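Local coordinates for alginate biosynthesis protein AlgX (Pseudomonas aeruginosa, PDB 4KNC) that takes part in the O-acetylation of the exopolysaccharide alginate and protects the polymer from degradation as it crosses the periplasm, at residues 20-24 / 35-39; 84-88 / 114-118; 127-131 / 162-166; 178-182 / 216-221; 310-316 / 398-402. The contacts are given in a common frame with arbitrary orientation. Numbering follows the deposited sequence.

Contact 1: residues 20-24 / 35-39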
# COMPACT_ATOMS: atom_id res chain seq x y z
N ALA A 20 -8.14 -26.28 19.60
CA ALA A 20 -6.92 -25.47 19.74
C ALA A 20 -7.02 -24.19 18.94
O ALA A 20 -6.41 -23.18 19.29
CB ALA A 20 -5.70 -26.26 19.30
N ALA A 21 -7.80 -24.24 17.87
CA ALA A 21 -7.95 -23.11 16.96
C ALA A 21 -8.62 -21.92 17.63
O ALA A 21 -8.54 -20.79 17.11
CB ALA A 21 -8.73 -23.52 15.73
N ALA A 22 -9.29 -22.13 18.76
CA ALA A 22 -10.02 -21.02 19.38
C ALA A 22 -9.18 -20.07 20.26
O ALA A 22 -9.71 -19.12 20.81
CB ALA A 22 -11.20 -21.56 20.18
N TYR A 23 -7.88 -20.33 20.41
CA TYR A 23 -7.07 -19.56 21.37
C TYR A 23 -6.04 -18.68 20.70
O TYR A 23 -5.19 -19.17 19.97
CB TYR A 23 -6.39 -20.49 22.38
CG TYR A 23 -7.36 -21.47 22.98
CD1 TYR A 23 -8.50 -21.02 23.64
CD2 TYR A 23 -7.17 -22.83 22.86
CE1 TYR A 23 -9.41 -21.90 24.17
CE2 TYR A 23 -8.08 -23.73 23.38
CZ TYR A 23 -9.19 -23.26 24.04
OH TYR A 23 -10.10 -24.14 24.57
N ASP A 24 -6.12 -17.37 20.97
CA ASP A 24 -5.22 -16.41 20.33
C ASP A 24 -3.76 -16.75 20.55
O ASP A 24 -2.94 -16.55 19.67
CB ASP A 24 -5.50 -14.98 20.80
CG ASP A 24 -6.80 -14.43 20.25
OD1 ASP A 24 -7.38 -15.06 19.36
OD2 ASP A 24 -7.23 -13.35 20.70
N PHE A 35 -3.86 -14.96 11.04
CA PHE A 35 -5.16 -15.65 11.09
C PHE A 35 -5.86 -15.58 12.45
O PHE A 35 -6.93 -16.16 12.63
CB PHE A 35 -5.00 -17.10 10.66
CG PHE A 35 -4.27 -17.26 9.36
CD1 PHE A 35 -4.94 -17.09 8.16
CD2 PHE A 35 -2.92 -17.58 9.34
CE1 PHE A 35 -4.27 -17.23 6.94
CE2 PHE A 35 -2.24 -17.71 8.12
CZ PHE A 35 -2.91 -17.53 6.92
N THR A 36 -5.27 -14.86 13.40
CA THR A 36 -5.71 -14.84 14.79
C THR A 36 -7.12 -14.30 15.04
O THR A 36 -7.41 -13.17 14.66
CB THR A 36 -4.74 -13.97 15.61
OG1 THR A 36 -3.40 -14.26 15.20
CG2 THR A 36 -4.89 -14.22 17.10
N HIS A 37 -8.02 -15.10 15.62
CA HIS A 37 -7.95 -16.56 15.61
C HIS A 37 -9.12 -17.02 14.73
O HIS A 37 -10.07 -16.26 14.50
CB HIS A 37 -8.00 -17.15 17.03
CG HIS A 37 -9.34 -17.09 17.69
ND1 HIS A 37 -9.64 -16.20 18.71
CD2 HIS A 37 -10.47 -17.82 17.51
CE1 HIS A 37 -10.88 -16.37 19.10
NE2 HIS A 37 -11.41 -17.35 18.39
N LEU A 38 -9.06 -18.26 14.23
CA LEU A 38 -10.05 -18.71 13.24
C LEU A 38 -11.30 -19.26 13.88
O LEU A 38 -11.22 -19.99 14.85
CB LEU A 38 -9.44 -19.77 12.32
CG LEU A 38 -8.27 -19.32 11.45
CD1 LEU A 38 -7.54 -20.54 10.93
CD2 LEU A 38 -8.76 -18.43 10.29
N VAL A 39 -12.46 -18.87 13.34
CA VAL A 39 -13.74 -19.44 13.75
C VAL A 39 -14.49 -19.98 12.53
O VAL A 39 -14.38 -19.44 11.43
CB VAL A 39 -14.63 -18.45 14.54
CG1 VAL A 39 -13.96 -18.05 15.83
CG2 VAL A 39 -14.95 -17.22 13.71
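A histidine-carboxylate hydrogen bond joins two loop regions near the N-terminus of the SGNH hydrolase-like domain: the 3-10 turn 20-22 with Tyr23 and Asp24, and the lead-in to strand 38-40. His37, preceded by a cis peptide bond, directs its CA-to-CB bond toward 20-24. Its ring lies against the end of the turn, with Ala22 O and Tyr23 N over one face and Ala22 O 3.4 Å from His37 CE1. Ala22 O is also 3.4 Å from His37 NE2, but at an angle too poor for a hydrogen bond. Thr36 CG2 packs 3.5 Å from Asp24 OD1, and Ala21 lies beside Leu38. Tyr27, from the intervening loop, links the two, its OH hydrogen-bonding both Ala21 O and Leu38 N. Helix 194-203 covers this region: Ala21 touches Cys203, which forms a disulfide with Cys18 just upstream, while Leu38 touches Phe195. The one direct hydrogen bond between the segments runs from His37 ND1 to Asp24 OD1, 2.6 Å long, with the carboxylate oxygen at the ring edge.

Contact 2: residues 84-88 / 114-118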
# COMPACT_ATOMS: atom_id res chain seq x y z
N VAL A 84 -8.76 3.72 -1.36
CA VAL A 84 -9.68 2.60 -1.30
C VAL A 84 -9.39 1.82 -0.02
O VAL A 84 -8.40 1.09 0.07
CB VAL A 84 -9.54 1.72 -2.52
CG1 VAL A 84 -10.29 0.39 -2.30
CG2 VAL A 84 -10.09 2.47 -3.76
N TYR A 85 -10.24 2.02 0.98
CA TYR A 85 -10.07 1.44 2.30
C TYR A 85 -10.90 0.17 2.33
O TYR A 85 -12.09 0.21 2.66
CB TYR A 85 -10.57 2.44 3.34
CG TYR A 85 -10.16 2.22 4.79
CD1 TYR A 85 -8.82 2.04 5.15
CD2 TYR A 85 -11.11 2.26 5.81
CE1 TYR A 85 -8.44 1.88 6.49
CE2 TYR A 85 -10.74 2.11 7.15
CZ TYR A 85 -9.41 1.91 7.47
OH TYR A 85 -9.08 1.76 8.79
N GLN A 86 -10.29 -0.95 1.96
CA GLN A 86 -11.04 -2.20 1.76
C GLN A 86 -11.75 -2.61 3.06
O GLN A 86 -11.14 -2.70 4.12
CB GLN A 86 -10.10 -3.32 1.28
CG GLN A 86 -10.84 -4.50 0.62
CD GLN A 86 -9.93 -5.71 0.39
OE1 GLN A 86 -8.97 -5.93 1.14
NE2 GLN A 86 -10.22 -6.48 -0.66
N PRO A 87 -13.07 -2.82 2.98
CA PRO A 87 -13.82 -3.13 4.21
C PRO A 87 -13.60 -4.58 4.69
O PRO A 87 -13.12 -5.42 3.94
CB PRO A 87 -15.28 -2.91 3.79
CG PRO A 87 -15.27 -3.14 2.28
CD PRO A 87 -13.94 -2.60 1.81
N THR A 88 -13.94 -4.85 5.94
CA THR A 88 -13.65 -6.18 6.49
C THR A 88 -14.59 -7.26 5.97
O THR A 88 -15.68 -6.97 5.46
CB THR A 88 -13.62 -6.16 8.03
OG1 THR A 88 -14.85 -5.64 8.54
CG2 THR A 88 -12.45 -5.29 8.54
N TYR A 114 -15.88 2.31 11.27
CA TYR A 114 -15.42 2.35 9.89
C TYR A 114 -15.85 3.66 9.19
O TYR A 114 -15.02 4.37 8.61
CB TYR A 114 -15.96 1.13 9.13
CG TYR A 114 -15.51 1.07 7.68
CD1 TYR A 114 -16.26 1.67 6.68
CD2 TYR A 114 -14.33 0.42 7.32
CE1 TYR A 114 -15.86 1.63 5.34
CE2 TYR A 114 -13.92 0.37 5.99
CZ TYR A 114 -14.69 0.97 5.00
OH TYR A 114 -14.29 0.93 3.69
N LEU A 115 -17.14 3.98 9.28
CA LEU A 115 -17.66 5.19 8.61
C LEU A 115 -17.00 6.47 9.14
O LEU A 115 -16.67 7.38 8.36
CB LEU A 115 -19.17 5.29 8.76
CG LEU A 115 -19.94 4.29 7.90
CD1 LEU A 115 -21.40 4.28 8.30
CD2 LEU A 115 -19.79 4.64 6.42
N ALA A 116 -16.80 6.51 10.46
CA ALA A 116 -16.06 7.60 11.08
C ALA A 116 -14.65 7.74 10.49
O ALA A 116 -14.17 8.86 10.24
CB ALA A 116 -15.99 7.41 12.61
N THR A 117 -14.00 6.60 10.25
CA THR A 117 -12.66 6.60 9.65
C THR A 117 -12.65 7.13 8.21
O THR A 117 -11.78 7.92 7.82
CB THR A 117 -12.05 5.17 9.69
OG1 THR A 117 -11.89 4.78 11.06
CG2 THR A 117 -10.70 5.11 8.99
N ILE A 118 -13.62 6.69 7.42
CA ILE A 118 -13.87 7.24 6.09
C ILE A 118 -13.99 8.78 6.13
O ILE A 118 -13.38 9.50 5.32
CB ILE A 118 -15.17 6.66 5.50
CG1 ILE A 118 -15.02 5.15 5.27
CG2 ILE A 118 -15.55 7.37 4.22
CD1 ILE A 118 -13.82 4.78 4.41
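Segment 84-88 runs from a strand into an extended loop, while 114-118 is a regular helical turn with Ile118 N bonded to Tyr114 O at 3.0 Å. The backbones stay well apart, with CA atoms 7.9 Å from Tyr85 to Ile118 and 8.1 Å from Pro87 to Tyr114, so side chains fill the gap. Tyr114, with chi1 in t, reaches across to the backbone of Tyr85, and its OH donates a hydrogen bond to Tyr85 O at 2.5 Å. The rings of Tyr85 and Tyr114 are near parallel, planes at 24°, but slid apart with centroids 5.4 Å from each other, so they barely overlap; Tyr85 CD2 meets Tyr114 CE2 at 3.4 Å. This is strand-to-helix packing in the alpha/beta core of an SGNH hydrolase-like domain: strand 80-85 is an outer strand of the parallel sheet, and helix 107-123 lies against it. Tyr85 also packs on the next helical turn, its CE2 3.5 Å from Thr117 CG2 and its CD2 4.0 Å from Ile118 CD1. Pro87 CA lies 3.9 Å from Tyr114 CE2. Gln86 points away from the helix, its NE2 bonded to Asn244 and its side chain about 6 Å from that of His150, the inferred proton acceptor. Thr88 N-caps helix 89-93, its OG1 accepting from Leu91 N.

Contact 3: residues 127-131 / 162-166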
# COMPACT_ATOMS: atom_id res chain seq x y z
N TRP A 127 -10.07 11.90 -1.32
CA TRP A 127 -11.29 11.39 -1.91
C TRP A 127 -11.44 9.94 -1.50
O TRP A 127 -10.54 9.14 -1.75
CB TRP A 127 -11.24 11.51 -3.44
CG TRP A 127 -11.26 12.94 -3.92
CD1 TRP A 127 -10.18 13.73 -4.20
CD2 TRP A 127 -12.43 13.75 -4.14
NE1 TRP A 127 -10.60 14.97 -4.60
CE2 TRP A 127 -11.97 15.02 -4.56
CE3 TRP A 127 -13.80 13.54 -4.02
CZ2 TRP A 127 -12.84 16.07 -4.88
CZ3 TRP A 127 -14.67 14.59 -4.33
CH2 TRP A 127 -14.18 15.83 -4.76
N THR A 128 -12.56 9.59 -0.88
CA THR A 128 -12.68 8.27 -0.29
C THR A 128 -14.01 7.58 -0.55
O THR A 128 -15.01 7.91 0.09
CB THR A 128 -12.49 8.35 1.22
OG1 THR A 128 -11.38 9.21 1.49
CG2 THR A 128 -12.23 6.95 1.77
N PRO A 129 -14.03 6.62 -1.48
CA PRO A 129 -15.28 5.91 -1.76
C PRO A 129 -15.86 5.27 -0.51
O PRO A 129 -15.13 4.76 0.37
CB PRO A 129 -14.86 4.85 -2.77
CG PRO A 129 -13.69 5.45 -3.46
CD PRO A 129 -12.95 6.22 -2.41
N ASP A 130 -17.19 5.32 -0.42
CA ASP A 130 -17.90 4.75 0.72
C ASP A 130 -18.49 3.41 0.31
O ASP A 130 -19.41 3.36 -0.51
CB ASP A 130 -19.02 5.72 1.12
CG ASP A 130 -19.84 5.23 2.30
OD1 ASP A 130 -19.63 4.09 2.75
OD2 ASP A 130 -20.69 6.00 2.77
N PHE A 131 -17.98 2.33 0.89
CA PHE A 131 -18.41 0.98 0.53
C PHE A 131 -19.55 0.47 1.40
O PHE A 131 -20.02 -0.65 1.22
CB PHE A 131 -17.22 -0.02 0.59
CG PHE A 131 -16.10 0.33 -0.36
CD1 PHE A 131 -16.32 0.33 -1.73
CD2 PHE A 131 -14.84 0.67 0.13
CE1 PHE A 131 -15.29 0.67 -2.62
CE2 PHE A 131 -13.82 1.02 -0.75
CZ PHE A 131 -14.04 1.00 -2.13
N ILE A 162 -18.47 1.60 -7.27
CA ILE A 162 -18.48 2.71 -6.33
C ILE A 162 -17.26 3.63 -6.48
O ILE A 162 -17.39 4.89 -6.54
CB ILE A 162 -18.63 2.21 -4.88
CG1 ILE A 162 -20.00 1.56 -4.71
CG2 ILE A 162 -18.46 3.35 -3.88
CD1 ILE A 162 -20.20 0.95 -3.32
N VAL A 163 -16.07 3.03 -6.58
CA VAL A 163 -14.86 3.86 -6.74
C VAL A 163 -14.96 4.75 -7.99
O VAL A 163 -14.62 5.94 -7.95
CB VAL A 163 -13.55 3.03 -6.80
CG1 VAL A 163 -12.35 3.97 -6.98
CG2 VAL A 163 -13.39 2.19 -5.54
N ALA A 164 -15.44 4.16 -9.09
CA ALA A 164 -15.64 4.86 -10.34
C ALA A 164 -16.54 6.08 -10.13
O ALA A 164 -16.26 7.17 -10.65
CB ALA A 164 -16.25 3.94 -11.39
N GLU A 165 -17.61 5.89 -9.35
CA GLU A 165 -18.44 7.06 -9.05
C GLU A 165 -17.64 8.15 -8.34
O GLU A 165 -17.77 9.32 -8.69
CB GLU A 165 -19.71 6.68 -8.28
CG GLU A 165 -20.67 5.89 -9.16
CD GLU A 165 -20.98 6.62 -10.46
OE1 GLU A 165 -21.54 7.74 -10.37
OE2 GLU A 165 -20.64 6.10 -11.55
N THR A 166 -16.79 7.78 -7.38
CA THR A 166 -15.92 8.82 -6.79
C THR A 166 -14.96 9.48 -7.81
O THR A 166 -14.79 10.70 -7.81
CB THR A 166 -15.12 8.29 -5.57
OG1 THR A 166 -16.01 8.05 -4.49
CG2 THR A 166 -14.08 9.30 -5.11
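Helix 153-169 packs against the extended segment 127-131 in the SGNH hydrolase-like domain, with strand 80-85 of the parallel sheet close by: Val82 touches Trp127 and Pro129, and Val84 touches Phe131 and Val163. Apolar contacts dominate. Pro129 sits where the backbones come closest, its CA 5.4 Å from that of Val163, and its CB points toward the helix, setting the ring among Ile162, Val163 and Thr166. Pro129 CB lies 4.1 Å from Ile162 CG2, and Pro129 CG is 3.9 Å from Val163 CG2 and 3.8 Å from Val163 CA. Phe131 brings its ring alongside the same helical turn: CZ meets Val163 CG2 at 3.7 Å, the methyl lying at the ring edge, and CD1 lies 4.2 Å from Ile162 CD1. One turn further along, Trp127 CB is 4.0 Å from Thr166 CG2.

Polar atoms approach this surface without bonding across it. Asp130 O lies 3.5 Å from Ile162 CG2, while the Asp130 carboxylate is hydrogen-bonded to Ser132. Trp127 NE1 is likewise engaged outside the contact, by Glu80. Helix 251-259 packs on the helix from another direction, Leu255 touching Val163 and Phe258 touching Ala164. Thr166, spaced one turn from Ile162, directs its side chain at the proline, with OG1 3.5 Å from Pro129 CA and 3.6 Å from Pro129 CG.

Contact 4: residues 178-182 / 216-221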
# COMPACT_ATOMS: atom_id res chain seq x y z
N LYS A 178 -11.10 9.56 -22.57
CA LYS A 178 -12.15 8.58 -22.34
C LYS A 178 -12.11 7.49 -23.40
O LYS A 178 -11.82 7.76 -24.57
CB LYS A 178 -13.52 9.27 -22.33
CG LYS A 178 -13.63 10.39 -21.31
CD LYS A 178 -13.11 9.95 -19.95
CE LYS A 178 -13.41 10.99 -18.87
NZ LYS A 178 -12.51 12.15 -18.95
N LYS A 179 -12.38 6.25 -22.99
CA LYS A 179 -12.44 5.11 -23.90
C LYS A 179 -13.58 4.21 -23.46
O LYS A 179 -14.11 4.36 -22.37
CB LYS A 179 -11.14 4.31 -23.86
CG LYS A 179 -9.86 5.14 -23.92
CD LYS A 179 -8.66 4.37 -23.38
CE LYS A 179 -8.16 3.34 -24.37
NZ LYS A 179 -6.81 3.73 -24.88
N GLN A 180 -13.95 3.25 -24.31
CA GLN A 180 -14.93 2.26 -23.90
C GLN A 180 -14.22 0.97 -23.56
O GLN A 180 -13.41 0.47 -24.35
CB GLN A 180 -15.92 1.98 -25.02
CG GLN A 180 -16.47 3.21 -25.69
CD GLN A 180 -17.05 2.89 -27.06
OE1 GLN A 180 -17.51 1.78 -27.31
NE2 GLN A 180 -17.01 3.87 -27.96
N PHE A 181 -14.52 0.42 -22.39
CA PHE A 181 -13.98 -0.89 -22.05
C PHE A 181 -15.08 -1.91 -21.87
O PHE A 181 -16.20 -1.58 -21.47
CB PHE A 181 -13.17 -0.82 -20.76
CG PHE A 181 -12.01 0.12 -20.83
CD1 PHE A 181 -12.16 1.46 -20.51
CD2 PHE A 181 -10.75 -0.34 -21.21
CE1 PHE A 181 -11.08 2.34 -20.56
CE2 PHE A 181 -9.67 0.53 -21.26
CZ PHE A 181 -9.84 1.87 -20.94
N GLU A 182 -14.76 -3.16 -22.19
CA GLU A 182 -15.66 -4.27 -21.92
C GLU A 182 -14.94 -5.38 -21.16
O GLU A 182 -13.79 -5.74 -21.47
CB GLU A 182 -16.22 -4.83 -23.23
CG GLU A 182 -17.15 -3.87 -23.94
CD GLU A 182 -17.62 -4.43 -25.27
OE1 GLU A 182 -17.24 -5.58 -25.59
OE2 GLU A 182 -18.36 -3.72 -25.99
N GLU A 216 -11.36 -10.45 -17.60
CA GLU A 216 -10.41 -9.49 -18.17
C GLU A 216 -11.14 -8.35 -18.88
O GLU A 216 -12.29 -8.50 -19.31
CB GLU A 216 -9.44 -10.20 -19.12
CG GLU A 216 -8.52 -11.17 -18.39
CD GLU A 216 -7.51 -11.82 -19.30
OE1 GLU A 216 -7.62 -11.65 -20.53
OE2 GLU A 216 -6.61 -12.52 -18.77
N THR A 217 -10.47 -7.21 -18.99
CA THR A 217 -11.07 -6.02 -19.57
C THR A 217 -10.24 -5.53 -20.76
O THR A 217 -9.01 -5.49 -20.69
CB THR A 217 -11.16 -4.89 -18.53
OG1 THR A 217 -11.92 -5.33 -17.40
CG2 THR A 217 -11.82 -3.66 -19.14
N GLU A 218 -10.92 -5.19 -21.84
CA GLU A 218 -10.27 -4.72 -23.06
C GLU A 218 -10.94 -3.45 -23.59
O GLU A 218 -12.16 -3.25 -23.44
CB GLU A 218 -10.32 -5.78 -24.17
CG GLU A 218 -9.70 -7.12 -23.80
CD GLU A 218 -8.18 -7.06 -23.69
OE1 GLU A 218 -7.63 -7.75 -22.79
OE2 GLU A 218 -7.55 -6.34 -24.49
N PRO A 219 -10.14 -2.56 -24.20
CA PRO A 219 -10.76 -1.45 -24.93
C PRO A 219 -11.49 -1.95 -26.16
O PRO A 219 -11.04 -2.89 -26.81
CB PRO A 219 -9.55 -0.59 -25.34
CG PRO A 219 -8.35 -1.51 -25.25
CD PRO A 219 -8.67 -2.49 -24.17
N VAL A 220 -12.64 -1.34 -26.45
CA VAL A 220 -13.40 -1.66 -27.66
C VAL A 220 -13.75 -0.39 -28.41
O VAL A 220 -13.55 0.72 -27.90
CB VAL A 220 -14.68 -2.43 -27.33
CG1 VAL A 220 -14.34 -3.85 -26.92
CG2 VAL A 220 -15.47 -1.72 -26.24
N GLY A 221 -14.26 -0.54 -29.63
CA GLY A 221 -14.75 0.60 -30.40
C GLY A 221 -13.68 1.39 -31.14
O GLY A 221 -12.59 0.89 -31.41
O HOH W 1 -12.48 2.90 -27.06
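Three backbone hydrogen bonds of 2.9 Å bind these antiparallel strands: Val220 N to Gln180 O, Glu182 N to Glu218 O, and Glu218 N to Glu182 O. The last two make Glu182 and Glu218 a hydrogen-bonded pair, next to the non-hydrogen-bonded pair Phe181-Pro219, whose CA atoms are 4.4 Å apart. Beyond these bonds, a water accepts from Gln180 N at 3.1 Å and donates to Val220 O at 2.6 Å, bridging the backbones. CA-H...O contacts add to the pairing, such as Phe181 CA to Glu218 O at 3.3 Å. On the face of Phe181 and Pro219, Phe181 CB packs 3.5 Å from Thr217 CG2 and Phe181 CD2 lies 4.2 Å from Pro219 CD; helix 251-259 approaches here through Glu256. On the other face, Gln180 CB lies 3.9 Å and Glu182 OE2 3.5 Å from Val220 CG2. Backbone bonds rather than particular side chains thus set the register of this two-stranded antiparallel sheet at the surface, with side chains packing on both faces.

Contact 5: residues 310-316 / 398-402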
# COMPACT_ATOMS: atom_id res chain seq x y z
N TYR A 310 6.38 7.72 5.84
CA TYR A 310 6.27 9.11 5.43
C TYR A 310 7.61 9.79 5.17
O TYR A 310 7.72 10.62 4.27
CB TYR A 310 5.40 9.89 6.43
CG TYR A 310 4.00 9.32 6.48
CD1 TYR A 310 3.03 9.73 5.57
CD2 TYR A 310 3.66 8.33 7.40
CE1 TYR A 310 1.74 9.18 5.58
CE2 TYR A 310 2.38 7.78 7.43
CZ TYR A 310 1.43 8.21 6.51
OH TYR A 310 0.16 7.66 6.54
N ARG A 311 8.64 9.41 5.94
CA ARG A 311 10.00 9.91 5.67
C ARG A 311 10.52 9.57 4.27
O ARG A 311 11.37 10.27 3.73
CB ARG A 311 10.98 9.39 6.73
CG ARG A 311 10.68 9.90 8.12
CD ARG A 311 11.73 9.44 9.09
NE ARG A 311 13.03 10.04 8.83
CZ ARG A 311 14.14 9.68 9.47
NH1 ARG A 311 14.07 8.73 10.39
NH2 ARG A 311 15.30 10.25 9.19
N GLN A 312 10.01 8.49 3.69
CA GLN A 312 10.31 8.18 2.30
C GLN A 312 9.30 8.85 1.35
O GLN A 312 9.68 9.53 0.39
CB GLN A 312 10.29 6.66 2.09
CG GLN A 312 11.37 5.92 2.85
CD GLN A 312 11.18 4.43 2.81
OE1 GLN A 312 11.52 3.78 1.81
NE2 GLN A 312 10.63 3.88 3.88
N ALA A 313 8.01 8.68 1.63
CA ALA A 313 6.98 9.15 0.71
C ALA A 313 7.04 10.66 0.45
O ALA A 313 6.96 11.08 -0.70
CB ALA A 313 5.59 8.73 1.17
N MET A 314 7.21 11.45 1.51
CA MET A 314 7.25 12.91 1.37
C MET A 314 8.31 13.40 0.36
O MET A 314 7.95 14.05 -0.62
CB MET A 314 7.37 13.62 2.73
CG MET A 314 6.14 13.48 3.60
SD MET A 314 4.72 14.34 2.90
CE MET A 314 5.06 16.01 3.47
N PRO A 315 9.60 13.10 0.58
CA PRO A 315 10.58 13.57 -0.40
C PRO A 315 10.50 12.86 -1.74
O PRO A 315 11.02 13.37 -2.73
CB PRO A 315 11.92 13.24 0.26
CG PRO A 315 11.60 12.06 1.15
CD PRO A 315 10.25 12.38 1.69
N LEU A 316 9.87 11.69 -1.78
CA LEU A 316 9.72 10.97 -3.05
C LEU A 316 8.81 11.71 -4.04
O LEU A 316 8.94 11.54 -5.26
CB LEU A 316 9.22 9.54 -2.81
CG LEU A 316 10.34 8.55 -2.48
CD1 LEU A 316 9.74 7.19 -2.16
CD2 LEU A 316 11.30 8.47 -3.65
N VAL A 398 15.07 6.76 -0.88
CA VAL A 398 15.09 8.20 -0.62
C VAL A 398 14.42 8.49 0.72
O VAL A 398 13.36 7.96 1.01
CB VAL A 398 14.33 8.99 -1.70
CG1 VAL A 398 14.37 10.48 -1.40
CG2 VAL A 398 14.90 8.72 -3.10
N PHE A 399 15.03 9.33 1.56
CA PHE A 399 14.43 9.62 2.86
C PHE A 399 14.84 10.97 3.43
O PHE A 399 15.93 11.46 3.16
CB PHE A 399 14.72 8.50 3.89
CG PHE A 399 16.18 8.36 4.27
CD1 PHE A 399 17.02 7.55 3.54
CD2 PHE A 399 16.69 9.02 5.37
CE1 PHE A 399 18.36 7.40 3.89
CE2 PHE A 399 18.03 8.88 5.73
CZ PHE A 399 18.87 8.07 4.99
N GLN A 400 13.96 11.59 4.20
CA GLN A 400 14.30 12.86 4.82
C GLN A 400 15.09 12.60 6.09
O GLN A 400 14.85 11.62 6.79
CB GLN A 400 13.04 13.69 5.11
CG GLN A 400 12.18 13.14 6.23
CD GLN A 400 10.74 13.63 6.16
OE1 GLN A 400 9.87 13.17 6.91
NE2 GLN A 400 10.47 14.57 5.25
N LEU A 401 16.06 13.48 6.36
CA LEU A 401 16.78 13.43 7.62
C LEU A 401 15.79 13.77 8.71
O LEU A 401 14.89 14.59 8.50
CB LEU A 401 17.97 14.40 7.64
CG LEU A 401 19.10 14.24 6.60
CD1 LEU A 401 20.42 14.90 7.08
CD2 LEU A 401 19.33 12.79 6.22
N ARG A 402 15.96 13.15 9.87
CA ARG A 402 15.00 13.22 10.96
C ARG A 402 14.65 14.65 11.33
O ARG A 402 15.52 15.51 11.45
CB ARG A 402 15.52 12.46 12.18
CG ARG A 402 14.52 12.37 13.32
CD ARG A 402 14.85 11.24 14.27
NE ARG A 402 14.23 11.46 15.58
CZ ARG A 402 14.37 10.66 16.62
NH1 ARG A 402 15.11 9.57 16.52
NH2 ARG A 402 13.76 10.95 17.77
O HOH W 2 12.54 5.10 -0.37
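Arg311 makes the most extensive side-chain contact here. Its m, t, p run of chi1 to chi3 turns the side chain along the end of segment 398-402, so that the guanidinium reaches Gln400 O, which lies at its edge: NH2 donates at 2.8 Å, and NE adds a weak bond at 3.2 Å. Arg402 CA covers one face of the guanidinium, and Arg311 NH1 forms a salt bridge with Glu381. The backbone joins in, since Arg311 O accepts a 2.9 Å hydrogen bond from Gln400 N and takes a CA-H...O contact from Phe399 CA at 3.2 Å. Gln400, with chi1 in p, brings its side chain back to the helix, OE1 lying 3.6 Å from Arg311 CG and NE2 4.1 Å from Met314 CB. Gln312 extends with chi1 m and chi2 t; its OE1 accepts from a water 2.7 Å away that accepts from Val398 N at 3.1 Å, while NE2 bonds Ser308 O. Pro315, at the kink of the helix, points toward the strand, CB 4.0 Å from Val398 CG1. Leu316 CD2 reaches Val398 CB at 3.6 Å. The axes of 310-316 and 398-400 cross at 102°: a helix set crosswise against the open edge of the outermost strand, Gln400 N bonding Arg311 O where a further strand would pair, joins the SGNH hydrolase-like domain to the C-terminal carbohydrate-binding module, which may bind alginate.

In the fold
The five contacts follow one another along the chain without interleaving. Contacts 2 and 3 are neighbours, centres 11 Å apart, and touch: Tyr114 OH meets Phe131 CD2 at 3.6 Å and Val84 CG2 meets Val163 CG2 at 3.8 Å, so helices 107-123 and 153-169 share one packed core beside strand 80-85. Contact 1 lies about 24 Å from contact 2 between centres, and contact 4 about 21 Å from contact 3; the centres of these two outer contacts are 44 Å apart, spanning the SGNH hydrolase-like domain. Contact 5, about 26 Å from contact 2 between centres, alone involves the carbohydrate-binding module, joining it to the domain that carries the inferred catalytic residues.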